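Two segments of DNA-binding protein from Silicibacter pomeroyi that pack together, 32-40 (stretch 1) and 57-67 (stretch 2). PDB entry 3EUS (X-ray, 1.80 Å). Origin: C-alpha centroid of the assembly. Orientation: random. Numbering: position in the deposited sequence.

Stretch 1 32-40: DLAERLDKP
Stretch 2 (57-67) IEFAKWMAACE

Helix 32-36, begun earlier in the chain, packs against helix 57-65, likewise already under way, their axes 10.0 Å apart at closest approach and their N-to-C directions 121° apart; 381 Å² is buried, both sides summed. The register pairs Arg36 with Ala65 (CA to CA 6.4 Å) and Leu37 with Trp62 (CA to CA 7.0 Å). Leu33, buried, points its CA-to-CB bond toward the second helix; with chi1 t and chi2 p, CD2 sits over one face of the Trp62 indole, 3.4 Å from Trp62 CE2 and 3.7 Å from the six-membered ring centroid, a CH-pi contact, while CD1 lies 3.5 Å from Ala65 CB and 3.9 Å from Cys66 SG. Trp62 (chi1 t, chi2 -70°) thus offers a broad apolar surface, and the small Ala65 lets the backbones approach. Ala34 points away; Asp32 and Glu35 are out of reach. Exposed Arg36 (m, t, t) is long enough to reach the second helix's C-terminal end, where NH1 donates a 2.7 Å hydrogen bond to Ala65 O, near the guanidinium plane; Arg36 CB is 4.1 Å from Ala65 CB. Leu37 (m, t; phi/psi -96/4) starts sideways but reaches inward, placing CD2 3.8 Å from Ala65 CB and 3.5 Å from Lys61 O, and CD1 3.9 Å from Trp62 CE3. Asp38 (54/44) turns the chain in a Schellman motif, with Lys39 N hydrogen-bonded to Ala34 O (2.9 Å) and Asp38 N to Glu35 O (3.0 Å). Lys39, its backbone extended (-124/160) and its chi angles m, m, t, t, brings NZ to 4.4 Å from Glu58 OE2 (Glu58 chi1 m, chi2 t), beyond a salt bridge; these long, charged side chains meet through one water, accepting from Lys39 NZ and donating to Glu58 OE2, each at 2.7 Å. Pro40 (-76/154) lies out of reach.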

# COMPACT_ATOMS: atom_id res chain seq x y z
N ASP A 32 12.13 -14.87 10.02
CA ASP A 32 13.24 -13.92 9.80
C ASP A 32 12.69 -12.54 9.46
O ASP A 32 13.14 -11.52 10.00
CB ASP A 32 14.09 -14.38 8.62
CG ASP A 32 14.99 -15.58 8.90
OD1 ASP A 32 15.36 -15.84 10.08
OD2 ASP A 32 15.37 -16.23 7.88
N LEU A 33 11.69 -12.53 8.57
CA LEU A 33 11.07 -11.31 8.13
C LEU A 33 10.29 -10.70 9.30
O LEU A 33 10.39 -9.48 9.53
CB LEU A 33 10.18 -11.49 6.89
CG LEU A 33 9.44 -10.22 6.45
CD1 LEU A 33 10.40 -8.97 6.25
CD2 LEU A 33 8.47 -10.43 5.22
N ALA A 34 9.52 -11.51 10.02
CA ALA A 34 8.74 -11.00 11.14
C ALA A 34 9.67 -10.36 12.19
O ALA A 34 9.37 -9.30 12.73
CB ALA A 34 7.86 -12.06 11.77
N GLU A 35 10.82 -10.97 12.41
CA GLU A 35 11.78 -10.47 13.42
C GLU A 35 12.23 -9.07 12.98
O GLU A 35 12.25 -8.11 13.78
CB GLU A 35 13.00 -11.41 13.51
CG GLU A 35 12.88 -12.59 14.46
CD GLU A 35 13.00 -12.23 15.93
OE1 GLU A 35 13.97 -11.57 16.37
OE2 GLU A 35 12.11 -12.67 16.69
N ARG A 36 12.50 -8.92 11.68
CA ARG A 36 12.92 -7.62 11.15
C ARG A 36 11.83 -6.57 11.24
O ARG A 36 12.15 -5.38 11.34
CB ARG A 36 13.39 -7.70 9.71
CG ARG A 36 14.65 -8.49 9.48
CD ARG A 36 14.97 -8.47 8.00
NE ARG A 36 16.25 -9.11 7.74
CZ ARG A 36 16.90 -9.06 6.58
NH1 ARG A 36 16.39 -8.40 5.53
NH2 ARG A 36 18.08 -9.65 6.47
N LEU A 37 10.57 -7.01 11.25
CA LEU A 37 9.45 -6.11 11.35
C LEU A 37 8.95 -5.96 12.78
O LEU A 37 7.95 -5.25 12.97
CB LEU A 37 8.30 -6.60 10.48
CG LEU A 37 8.57 -6.66 9.00
CD1 LEU A 37 7.33 -7.33 8.28
CD2 LEU A 37 8.87 -5.27 8.47
N ASP A 38 9.64 -6.58 13.75
CA ASP A 38 9.25 -6.61 15.16
C ASP A 38 7.80 -7.12 15.35
O ASP A 38 7.00 -6.59 16.17
CB ASP A 38 9.48 -5.24 15.79
CG ASP A 38 9.56 -5.29 17.31
OD1 ASP A 38 10.11 -6.26 17.88
OD2 ASP A 38 9.06 -4.32 17.93
N LYS A 39 7.52 -8.18 14.61
CA LYS A 39 6.23 -8.85 14.55
C LYS A 39 6.39 -10.29 14.87
O LYS A 39 7.50 -10.86 14.74
CB LYS A 39 5.66 -8.74 13.13
CG LYS A 39 5.21 -7.35 12.77
CD LYS A 39 3.95 -6.98 13.50
CE LYS A 39 3.31 -5.73 12.93
NZ LYS A 39 1.84 -5.65 13.24
N PRO A 40 5.26 -10.95 15.26
CA PRO A 40 5.25 -12.38 15.43
C PRO A 40 5.23 -13.06 14.07
O PRO A 40 4.76 -12.46 13.13
CB PRO A 40 3.94 -12.66 16.17
CG PRO A 40 3.05 -11.48 15.87
CD PRO A 40 3.94 -10.32 15.51
N ILE A 57 1.75 1.76 5.26
CA ILE A 57 2.91 1.97 6.08
C ILE A 57 3.54 0.58 6.35
O ILE A 57 4.78 0.42 6.26
CB ILE A 57 2.57 2.69 7.41
CG1 ILE A 57 2.23 4.18 7.24
CG2 ILE A 57 3.72 2.57 8.36
CD1 ILE A 57 1.94 4.64 5.91
N GLU A 58 2.68 -0.41 6.62
CA GLU A 58 3.14 -1.80 6.86
C GLU A 58 3.79 -2.31 5.54
O GLU A 58 4.82 -2.98 5.58
CB GLU A 58 1.98 -2.69 7.29
CG GLU A 58 1.41 -2.33 8.65
CD GLU A 58 0.07 -2.99 8.99
OE1 GLU A 58 -0.66 -3.37 8.09
OE2 GLU A 58 -0.24 -3.18 10.19
N PHE A 59 3.20 -1.99 4.38
CA PHE A 59 3.79 -2.38 3.10
C PHE A 59 5.17 -1.79 2.93
O PHE A 59 6.10 -2.47 2.47
CB PHE A 59 2.81 -1.96 1.98
CG PHE A 59 3.34 -2.07 0.62
CD1 PHE A 59 3.50 -3.32 0.02
CD2 PHE A 59 3.54 -0.93 -0.18
CE1 PHE A 59 3.92 -3.43 -1.26
CE2 PHE A 59 4.03 -1.06 -1.53
CZ PHE A 59 4.21 -2.32 -2.05
N ALA A 60 5.30 -0.48 3.16
CA ALA A 60 6.60 0.17 3.07
C ALA A 60 7.62 -0.55 3.93
O ALA A 60 8.75 -0.81 3.48
CB ALA A 60 6.45 1.72 3.46
N LYS A 61 7.26 -0.86 5.18
CA LYS A 61 8.23 -1.47 6.06
C LYS A 61 8.61 -2.90 5.60
O LYS A 61 9.76 -3.32 5.70
CB LYS A 61 7.68 -1.49 7.49
CG LYS A 61 7.60 -0.06 8.17
CD LYS A 61 6.84 -0.16 9.48
CE LYS A 61 6.76 1.19 10.25
NZ LYS A 61 6.12 1.10 11.61
N TRP A 62 7.63 -3.63 5.16
CA TRP A 62 7.83 -5.04 4.65
C TRP A 62 8.79 -4.98 3.46
O TRP A 62 9.76 -5.73 3.37
CB TRP A 62 6.48 -5.59 4.17
CG TRP A 62 6.43 -7.02 3.69
CD1 TRP A 62 6.99 -7.53 2.54
CD2 TRP A 62 5.65 -8.07 4.24
NE1 TRP A 62 6.64 -8.86 2.39
CE2 TRP A 62 5.83 -9.22 3.42
CE3 TRP A 62 4.85 -8.18 5.37
CZ2 TRP A 62 5.23 -10.44 3.71
CZ3 TRP A 62 4.23 -9.37 5.63
CH2 TRP A 62 4.44 -10.50 4.80
N MET A 63 8.51 -4.10 2.50
CA MET A 63 9.32 -4.05 1.30
C MET A 63 10.75 -3.59 1.61
O MET A 63 11.68 -4.12 1.07
CB MET A 63 8.65 -3.18 0.21
CG MET A 63 7.35 -3.84 -0.32
SD MET A 63 7.43 -5.53 -0.98
CE MET A 63 8.60 -5.35 -2.34
N ALA A 64 10.90 -2.63 2.51
CA ALA A 64 12.22 -2.23 2.96
C ALA A 64 12.98 -3.33 3.67
O ALA A 64 14.20 -3.45 3.48
CB ALA A 64 12.13 -0.97 3.94
N ALA A 65 12.29 -4.09 4.49
CA ALA A 65 12.92 -5.23 5.21
C ALA A 65 13.35 -6.33 4.25
O ALA A 65 14.26 -7.09 4.57
CB ALA A 65 11.98 -5.80 6.31
N CYS A 66 12.71 -6.39 3.09
CA CYS A 66 13.05 -7.36 2.04
C CYS A 66 13.97 -6.76 1.02
O CYS A 66 14.25 -7.40 0.04
CB CYS A 66 11.80 -7.85 1.33
SG CYS A 66 10.61 -8.82 2.37
N GLU A 67 14.48 -5.55 1.27
CA GLU A 67 15.36 -4.84 0.31
C GLU A 67 14.71 -4.82 -1.08
O GLU A 67 15.32 -5.19 -2.08
CB GLU A 67 16.75 -5.49 0.28
CG GLU A 67 17.28 -5.74 1.67
CD GLU A 67 18.70 -6.23 1.63
OE1 GLU A 67 18.92 -7.43 1.29
OE2 GLU A 67 19.59 -5.41 1.88
O HOH W 1 1.61 -3.21 12.13